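Local coordinates for putative glycyl-glycine endopeptidase lytM (Ruminococcus gnavus, PDB 3NYY), which is probably a metalloendopeptidase of the M23 family, a putative glycyl-glycine endopeptidase related to LytM, carrying a LytM N-terminal domain, at residues A[43-47]-A[48-52]; A[66-69]-A[70-74]. All blocks are in the same frame, centred on the assembly; numbering follows the deposited sequence.

Interaction 1 (A[43-47]-A[48-52])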
loop_
_atom_site.group_PDB
_atom_site.type_symbol
_atom_site.label_atom_id
_atom_site.label_comp_id
_atom_site.label_asym_id
_atom_site.label_seq_id
_atom_site.Cartn_x
_atom_site.Cartn_y
_atom_site.Cartn_z
ATOM N N LEU A 43 -25.118 8.119 -8.278
ATOM C CA LEU A 43 -25.507 9.200 -9.202
ATOM C C LEU A 43 -24.312 9.821 -9.909
ATOM O O LEU A 43 -24.370 10.139 -11.090
ATOM C CB LEU A 43 -26.326 10.254 -8.460
ATOM C CG LEU A 43 -27.718 9.752 -8.044
ATOM C CD1 LEU A 43 -28.348 10.709 -6.996
ATOM C CD2 LEU A 43 -28.648 9.552 -9.226
ATOM N N TYR A 44 -23.238 10.003 -9.175
ATOM C CA TYR A 44 -21.992 10.492 -9.701
ATOM C C TYR A 44 -21.471 9.596 -10.802
ATOM O O TYR A 44 -21.085 10.105 -11.878
ATOM C CB TYR A 44 -20.999 10.613 -8.558
ATOM C CG TYR A 44 -19.610 10.927 -8.973
ATOM C CD1 TYR A 44 -19.262 12.220 -9.356
ATOM C CD2 TYR A 44 -18.618 9.955 -8.957
ATOM C CE1 TYR A 44 -17.962 12.538 -9.723
ATOM C CE2 TYR A 44 -17.301 10.273 -9.331
ATOM C CZ TYR A 44 -16.992 11.571 -9.712
ATOM O OH TYR A 44 -15.723 11.877 -10.092
ATOM N N TRP A 45 -21.508 8.276 -10.576
ATOM C CA TRP A 45 -21.068 7.339 -11.622
ATOM C C TRP A 45 -21.948 7.365 -12.854
ATOM O O TRP A 45 -21.456 7.258 -13.985
ATOM C CB TRP A 45 -20.921 5.933 -11.093
ATOM C CG TRP A 45 -19.778 5.777 -10.098
ATOM C CD1 TRP A 45 -18.554 6.435 -10.125
ATOM C CD2 TRP A 45 -19.753 4.919 -8.943
ATOM N NE1 TRP A 45 -17.792 6.032 -9.054
ATOM C CE2 TRP A 45 -18.496 5.109 -8.315
ATOM C CE3 TRP A 45 -20.673 4.026 -8.378
ATOM C CZ2 TRP A 45 -18.126 4.419 -7.145
ATOM C CZ3 TRP A 45 -20.331 3.345 -7.207
ATOM C CH2 TRP A 45 -19.069 3.557 -6.595
HETATM N N MSE A 46 -23.268 7.459 -12.664
HETATM C CA MSE A 46 -24.154 7.548 -13.807
HETATM C C MSE A 46 -23.934 8.809 -14.613
HETATM O O MSE A 46 -23.855 8.749 -15.844
HETATM C CB MSE A 46 -25.630 7.455 -13.353
HETATM C CG MSE A 46 -26.077 6.050 -12.986
HETATM SE SE MSE A 46 -26.041 4.806 -14.441
HETATM C CE MSE A 46 -24.713 3.658 -13.987
ATOM N N ALA A 47 -23.786 9.936 -13.935
ATOM C CA ALA A 47 -23.673 11.219 -14.609
ATOM C C ALA A 47 -22.316 11.359 -15.313
ATOM O O ALA A 47 -22.238 12.101 -16.287
ATOM C CB ALA A 47 -23.871 12.363 -13.614
ATOM N N THR A 48 -21.269 10.687 -14.806
ATOM C CA THR A 48 -19.911 10.756 -15.376
ATOM C C THR A 48 -19.511 9.517 -16.198
ATOM O O THR A 48 -18.358 9.417 -16.612
ATOM C CB THR A 48 -18.849 10.918 -14.281
ATOM O OG1 THR A 48 -18.885 9.764 -13.429
ATOM C CG2 THR A 48 -19.085 12.217 -13.444
ATOM N N ASP A 49 -20.450 8.584 -16.413
ATOM C CA ASP A 49 -20.158 7.296 -17.038
ATOM C C ASP A 49 -18.918 6.662 -16.336
ATOM O O ASP A 49 -17.953 6.251 -16.996
ATOM C CB ASP A 49 -19.906 7.466 -18.550
ATOM C CG ASP A 49 -21.079 8.108 -19.293
ATOM O OD1 ASP A 49 -22.216 8.150 -18.733
ATOM O OD2 ASP A 49 -20.851 8.573 -20.442
ATOM N N PHE A 50 -18.965 6.594 -15.009
ATOM C CA PHE A 50 -17.864 6.036 -14.188
ATOM C C PHE A 50 -16.536 6.757 -14.415
ATOM O O PHE A 50 -15.493 6.135 -14.655
ATOM C CB PHE A 50 -17.726 4.522 -14.350
ATOM C CG PHE A 50 -18.849 3.773 -13.713
ATOM C CD1 PHE A 50 -20.069 3.706 -14.343
ATOM C CD2 PHE A 50 -18.714 3.223 -12.436
ATOM C CE1 PHE A 50 -21.134 3.047 -13.736
ATOM C CE2 PHE A 50 -19.753 2.578 -11.850
ATOM C CZ PHE A 50 -20.954 2.476 -12.499
ATOM N N GLU A 51 -16.609 8.071 -14.293
ATOM C CA GLU A 51 -15.488 8.987 -14.454
ATOM C C GLU A 51 -14.861 8.970 -15.842
ATOM O O GLU A 51 -13.701 9.334 -15.986
ATOM C CB GLU A 51 -14.423 8.773 -13.370
ATOM C CG GLU A 51 -14.938 9.072 -11.937
ATOM C CD GLU A 51 -13.804 9.279 -10.911
ATOM O OE1 GLU A 51 -12.741 8.638 -11.045
ATOM O OE2 GLU A 51 -14.026 10.090 -9.977
ATOM N N ASN A 52 -15.657 8.654 -16.857
ATOM C CA ASN A 52 -15.238 8.796 -18.248
ATOM C C ASN A 52 -15.616 10.111 -18.918
ATOM O O ASN A 52 -15.040 10.461 -19.965
ATOM C CB ASN A 52 -15.704 7.578 -19.043
ATOM C CG ASN A 52 -14.851 6.371 -18.755
ATOM O OD1 ASN A 52 -13.677 6.370 -19.080
ATOM N ND2 ASN A 52 -15.414 5.362 -18.116
HETATM O O HOH W 1 -24.610 9.561 -18.294
#

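Interaction 2 (A[66-69]-A[70-74]). With SO4 (sulfate ion), chain F.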
loop_
_atom_site.group_PDB
_atom_site.type_symbol
_atom_site.label_atom_id
_atom_site.label_comp_id
_atom_site.label_asym_id
_atom_site.label_seq_id
_atom_site.Cartn_x
_atom_site.Cartn_y
_atom_site.Cartn_z
ATOM N N LYS A 66 -31.301 16.753 -7.792
ATOM C CA LYS A 66 -31.722 16.888 -9.176
ATOM C C LYS A 66 -31.458 15.603 -9.988
ATOM O O LYS A 66 -32.341 15.100 -10.680
ATOM C CB LYS A 66 -31.004 18.093 -9.793
ATOM C CG LYS A 66 -31.437 18.469 -11.196
ATOM C CD LYS A 66 -30.583 19.645 -11.685
ATOM C CE LYS A 66 -30.953 20.122 -13.080
ATOM N NZ LYS A 66 -32.090 21.080 -13.020
ATOM N N LEU A 67 -30.235 15.082 -9.878
ATOM C CA LEU A 67 -29.874 13.813 -10.535
ATOM C C LEU A 67 -30.726 12.691 -10.039
ATOM O O LEU A 67 -31.144 11.857 -10.814
ATOM C CB LEU A 67 -28.408 13.478 -10.321
ATOM C CG LEU A 67 -27.426 14.324 -11.120
ATOM C CD1 LEU A 67 -25.958 14.138 -10.681
ATOM C CD2 LEU A 67 -27.627 14.082 -12.632
ATOM N N TYR A 68 -30.958 12.622 -8.729
ATOM C CA TYR A 68 -31.823 11.583 -8.191
ATOM C C TYR A 68 -33.233 11.580 -8.823
ATOM O O TYR A 68 -33.758 10.531 -9.232
ATOM C CB TYR A 68 -31.938 11.723 -6.667
ATOM C CG TYR A 68 -33.006 10.839 -6.065
ATOM C CD1 TYR A 68 -32.909 9.429 -6.096
ATOM C CD2 TYR A 68 -34.136 11.404 -5.483
ATOM C CE1 TYR A 68 -33.938 8.616 -5.542
ATOM C CE2 TYR A 68 -35.166 10.601 -4.940
ATOM C CZ TYR A 68 -35.046 9.209 -4.972
ATOM O OH TYR A 68 -36.081 8.487 -4.408
ATOM N N ARG A 69 -33.834 12.751 -8.928
ATOM C CA ARG A 69 -35.208 12.827 -9.465
ATOM C C ARG A 69 -35.294 12.373 -10.931
ATOM O O ARG A 69 -36.319 11.860 -11.367
ATOM C CB ARG A 69 -35.804 14.204 -9.237
ATOM C CG ARG A 69 -36.126 14.450 -7.733
ATOM C CD ARG A 69 -37.088 13.399 -7.095
ATOM N NE ARG A 69 -38.483 13.442 -7.582
ATOM C CZ ARG A 69 -39.402 14.349 -7.211
ATOM N NH1 ARG A 69 -39.113 15.324 -6.346
ATOM N NH2 ARG A 69 -40.632 14.290 -7.719
ATOM N N GLN A 70 -34.190 12.512 -11.654
ATOM C CA GLN A 70 -34.104 11.976 -13.006
ATOM C C GLN A 70 -33.859 10.449 -13.014
ATOM O O GLN A 70 -34.691 9.660 -13.478
ATOM C CB GLN A 70 -32.971 12.696 -13.727
ATOM C CG GLN A 70 -33.209 14.230 -13.838
ATOM C CD GLN A 70 -32.015 14.998 -14.443
ATOM O OE1 GLN A 70 -31.638 16.077 -13.968
ATOM N NE2 GLN A 70 -31.442 14.455 -15.490
ATOM N N TRP A 71 -32.730 10.036 -12.425
ATOM C CA TRP A 71 -32.261 8.650 -12.542
ATOM C C TRP A 71 -33.165 7.616 -11.895
ATOM O O TRP A 71 -33.188 6.470 -12.326
ATOM C CB TRP A 71 -30.802 8.512 -12.033
ATOM C CG TRP A 71 -29.827 9.029 -13.024
ATOM C CD1 TRP A 71 -29.322 10.263 -13.080
ATOM C CD2 TRP A 71 -29.289 8.313 -14.146
ATOM N NE1 TRP A 71 -28.480 10.393 -14.155
ATOM C CE2 TRP A 71 -28.442 9.202 -14.824
ATOM C CE3 TRP A 71 -29.467 7.031 -14.649
ATOM C CZ2 TRP A 71 -27.769 8.858 -15.977
ATOM C CZ3 TRP A 71 -28.777 6.679 -15.787
ATOM C CH2 TRP A 71 -27.933 7.592 -16.431
ATOM N N ARG A 72 -33.945 8.013 -10.889
ATOM C CA ARG A 72 -34.811 7.073 -10.184
ATOM C C ARG A 72 -35.906 6.508 -11.095
ATOM O O ARG A 72 -36.500 5.485 -10.807
ATOM C CB ARG A 72 -35.417 7.731 -8.940
ATOM C CG ARG A 72 -36.495 8.748 -9.190
ATOM C CD ARG A 72 -36.987 9.239 -7.832
ATOM N NE ARG A 72 -38.268 9.935 -7.900
ATOM C CZ ARG A 72 -39.059 10.132 -6.848
ATOM N NH1 ARG A 72 -38.702 9.690 -5.645
ATOM N NH2 ARG A 72 -40.209 10.762 -6.998
ATOM N N ASN A 73 -36.163 7.200 -12.198
ATOM C CA ASN A 73 -37.121 6.723 -13.195
ATOM C C ASN A 73 -36.641 5.544 -14.030
ATOM O O ASN A 73 -37.455 4.893 -14.671
ATOM C CB ASN A 73 -37.519 7.884 -14.125
ATOM C CG ASN A 73 -38.399 8.920 -13.419
ATOM O OD1 ASN A 73 -39.539 8.642 -13.102
ATOM N ND2 ASN A 73 -37.850 10.111 -13.166
ATOM N N GLN A 74 -35.335 5.293 -14.057
ATOM C CA GLN A 74 -34.758 4.321 -14.946
ATOM C C GLN A 74 -35.059 2.916 -14.444
ATOM O O GLN A 74 -34.948 2.637 -13.246
ATOM C CB GLN A 74 -33.255 4.471 -15.035
ATOM C CG GLN A 74 -32.808 5.745 -15.690
ATOM C CD GLN A 74 -33.104 5.775 -17.186
ATOM O OE1 GLN A 74 -33.227 4.732 -17.850
ATOM N NE2 GLN A 74 -33.186 6.953 -17.711
HETATM S S SO4 F . -34.490 5.209 -3.898
HETATM O O1 SO4 F . -33.070 5.515 -4.105
HETATM O O2 SO4 F . -34.613 3.877 -3.315
HETATM O O3 SO4 F . -35.056 6.214 -3.021
HETATM O O4 SO4 F . -35.082 5.236 -5.238
HETATM O O HOH W 2 -38.690 11.635 -9.916
#

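Interaction 1 (A[43-47]-A[48-52])
Trp45 lays its CB and the near rim of its indole over a face of the Phe50 ring, five residues on, where the helix stops. Followed outward, the tryptophan side chain first sets CB over the middle of the Phe50 ring, 3.6 Å from its centroid in a CH-pi contact. CG then lies 3.6 Å from Phe50 CD2, CD1 stays near the same atom, and CD2 and CE3 slide past Phe50 CE2. The indole five-membered ring and the phenyl ring are nearly parallel, with planes 12° apart, but so displaced that they hardly overlap. At the polar end NE1 leaves the pair and donates to Pro22 O. The selenomethionine Met46, bent at its last two torsions, brings CE to 3.6 Å from Phe50 CE1, so two helix side chains meet the Phe50 ring, Trp45 over a face and Met46 near CE1; Tyr80 touches all three.

With Thr48 OG1 between the backbone N and the carbonyl carbon (chi1 62°), the hydroxyl donates to Tyr44 O at 2.7 Å, while Thr48 N reaches the same oxygen from the opposite face of the carbonyl plane. OG1 in turn accepts from Glu51 N at 3.0 Å, an ST motif, and CG2 rests over a face of the Tyr44 ring. The hydroxyl of that ring donates to Glu51 OE2 in a very short bond (2.5 Å), with ring and carboxylate planes 74° apart; Ser24 N also binds OE2. A water bridges Met46 O and Asp49 OD1, which also accepts from Gly4 N.

Asp49, with positive phi, turns the backbone out of the helix. Phe50 N binds Trp45 O at 2.8 Å and Asp49 N weakly binds Met46 O, in a Schellman motif, which here ends helix 37-48 of the LytM N-terminal domain.

Interaction 2 (A[66-69]-A[70-74])
The Tyr68 ring carries Arg72 CD on one face, 3.8 Å from the centroid and displaced toward the rim, while O4 of a sulfate ion lies at its edge. The Arg72 guanidinium has Tyr68 OH in its plane, at an edge, where NH1 donates to it at 3.1 Å; Arg69 NE sits over one of its faces. Ring and Arg72 guanidinium stand 67° apart. The arginine takes this path because its CG is placed between the backbone N and the carbonyl carbon (chi1 73°) and the chain then runs extended past the ring; this is one of two conformers modelled for Arg72. Arg69 NE and Arg72 NH2 are like charges only 3.2 Å apart, and water 2 joins their side chains, accepting from both NE atoms while donating to Arg69 O. The sulfate, probably from the crystallisation liquor, is also hydrogen-bonded to Arg85 and Trp77; its bond from Tyr68 OH to O3 is weak. With an alanine in place of Tyr68, Arg72 NH1 is likely to lose its acceptor and CD its ring, leaving the arginine freer to swing. Leu67 O lies at the edge of the Trp71 ring and accepts an almost straight bond from Trp71 N (2.9 Å, 177°). Such i to i+4 contacts, in the C-terminal part of helix 61-71, are those of an alpha helix, followed by a type I beta turn from Trp71 to Gln74.

In the fold
From the N terminus, the chain runs through helix 37-48, whose C-terminal end is interaction 1, then through a loop into helix 61-71, in whose C-terminal part and the turn after it interaction 2 lies. Each contact joins two adjoining segments, mostly through residues three to five apart, and closes only a tight local turn; the two follow in series, neither nesting nor crossing. Their centres are about 13 Å apart, and the helices meet directly: Met46 SE lies 3.6 Å from Trp71 CZ3, and Leu43 CD2 3.7 Å from Trp71 CB. Both also pack on helix 77-88, through Tyr80 and Trp77 for 43-52 and Trp77 for 66-74, tying three helices together, with helix 4-8 against both.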